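Local structure of charybdin (Charybdis maritima, 2B7U) at residues 230-233 against 234-237. The protein belongs to the ribosome-inactivating protein family of plant proteins, whose fold combines a mixed beta sheet with several helices. Numbering follows the deposited sequence.
Sequences IKTA and DELL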
loop_
_atom_site.group_PDB
_atom_site.type_symbol
_atom_site.label_atom_id
_atom_site.label_comp_id
_atom_site.label_asym_id
_atom_site.label_seq_id
_atom_site.Cartn_x
_atom_site.Cartn_y
_atom_site.Cartn_z
ATOM N N ILE A 230 -3.362 -15.321 17.808
ATOM C CA ILE A 230 -2.624 -15.894 16.677
ATOM C C ILE A 230 -1.297 -16.400 17.227
ATOM O O ILE A 230 -0.405 -15.620 17.568
ATOM C CB ILE A 230 -2.369 -14.821 15.602
ATOM C CG1 ILE A 230 -3.654 -14.038 15.300
ATOM C CG2 ILE A 230 -1.765 -15.451 14.351
ATOM C CD1 ILE A 230 -4.838 -14.841 14.854
ATOM N N LYS A 231 -1.186 -17.718 17.326
ATOM C CA LYS A 231 -0.172 -18.351 18.153
ATOM C C LYS A 231 1.135 -18.644 17.454
ATOM O O LYS A 231 2.161 -18.809 18.127
ATOM C CB LYS A 231 -0.722 -19.653 18.759
ATOM C CG LYS A 231 -1.643 -19.413 19.949
ATOM C CD LYS A 231 -1.788 -20.665 20.823
ATOM C CE LYS A 231 -0.464 -21.125 21.504
ATOM N NZ LYS A 231 0.179 -20.101 22.415
ATOM N N THR A 232 1.110 -18.719 16.124
ATOM C CA THR A 232 2.308 -19.044 15.354
ATOM C C THR A 232 2.512 -18.129 14.143
ATOM O O THR A 232 1.563 -17.473 13.665
ATOM C CB THR A 232 2.235 -20.485 14.818
ATOM O OG1 THR A 232 1.230 -20.545 13.800
ATOM C CG2 THR A 232 1.892 -21.476 15.925
ATOM N N ALA A 233 3.751 -18.095 13.648
ATOM C CA ALA A 233 4.100 -17.330 12.445
ATOM C C ALA A 233 3.363 -17.839 11.215
ATOM O O ALA A 233 2.989 -17.046 10.356
ATOM C CB ALA A 233 5.596 -17.351 12.211
ATOM N N ASP A 234 3.116 -19.147 11.135
ATOM C CA ASP A 234 2.313 -19.685 10.035
ATOM C C ASP A 234 0.902 -19.095 10.023
ATOM O O ASP A 234 0.376 -18.713 8.968
ATOM C CB ASP A 234 2.211 -21.205 10.118
ATOM C CG ASP A 234 1.455 -21.801 8.953
ATOM O OD1 ASP A 234 0.759 -22.823 9.142
ATOM O OD2 ASP A 234 1.557 -21.252 7.842
ATOM N N GLU A 235 0.290 -19.003 11.197
ATOM C CA GLU A 235 -1.064 -18.475 11.292
ATOM C C GLU A 235 -1.064 -16.991 10.989
ATOM O O GLU A 235 -1.995 -16.481 10.378
ATOM C CB GLU A 235 -1.648 -18.700 12.676
ATOM C CG GLU A 235 -1.956 -20.111 13.018
ATOM C CD GLU A 235 -2.272 -20.232 14.496
ATOM O OE1 GLU A 235 -3.469 -20.372 14.845
ATOM O OE2 GLU A 235 -1.326 -20.151 15.308
ATOM N N LEU A 236 -0.018 -16.294 11.410
ATOM C CA LEU A 236 0.057 -14.850 11.131
ATOM C C LEU A 236 0.200 -14.592 9.625
ATOM O O LEU A 236 -0.420 -13.668 9.051
ATOM C CB LEU A 236 1.196 -14.238 11.922
ATOM C CG LEU A 236 1.290 -12.720 11.901
ATOM C CD1 LEU A 236 0.030 -12.061 12.514
ATOM C CD2 LEU A 236 2.503 -12.283 12.611
ATOM N N LEU A 237 1.019 -15.422 8.970
ATOM C CA LEU A 237 1.281 -15.270 7.539
ATOM C C LEU A 237 -0.007 -15.341 6.691
ATOM O O LEU A 237 -0.109 -14.696 5.653
ATOM C CB LEU A 237 2.309 -16.319 7.069
ATOM C CG LEU A 237 2.701 -16.255 5.591
ATOM C CD1 LEU A 237 3.244 -14.869 5.203
ATOM C CD2 LEU A 237 3.699 -17.373 5.267
HETATM O O HOH W 1 -3.634 -19.263 17.149
#
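A capping box formed by Thr232 and Glu235 starts helix 233-237 just after the hairpin strand 228-230. Thr232, the N-cap, accepts a bond at OG1 from Glu235 N (3.2 Å, 158° at the hydrogen). Its chi1 of 70° sets OG1 between the backbone N and the carbonyl carbon, facing the first turn. The Glu235 chain, extended beyond CG, runs back across the Thr232 side chain at about a right angle and brings the reciprocal bond, a weak one, from Thr232 N to Glu235 OE2 (2.9 Å). Glu235 OE2 further takes the Thr232 hydroxyl on its anti lone pair, with Thr232 OG1 3.0 Å away, and a weak bond from Lys231 N at 3.2 Å; both N-H groups point well off line. Water 1 accepts from Lys231 N and donates to Glu235 OE1 (2.6 Å from the water oxygen), so both carboxylate oxygens are held. Behind the cap, Leu236 N bonds to Thr232 O and Leu237 N to Ala233 O, the first two i to i+4 bonds of the helix. On the buried side, Ile230 CG2 lies 4.0 Å from Leu236 CB, and Leu236 continues onto Phe205 and Ile209 of helix 202-214. Reciprocal bonding between N-cap and N3 residues is the hallmark of a capping box, here at the N-terminus of the short helix that follows the two-stranded hairpin.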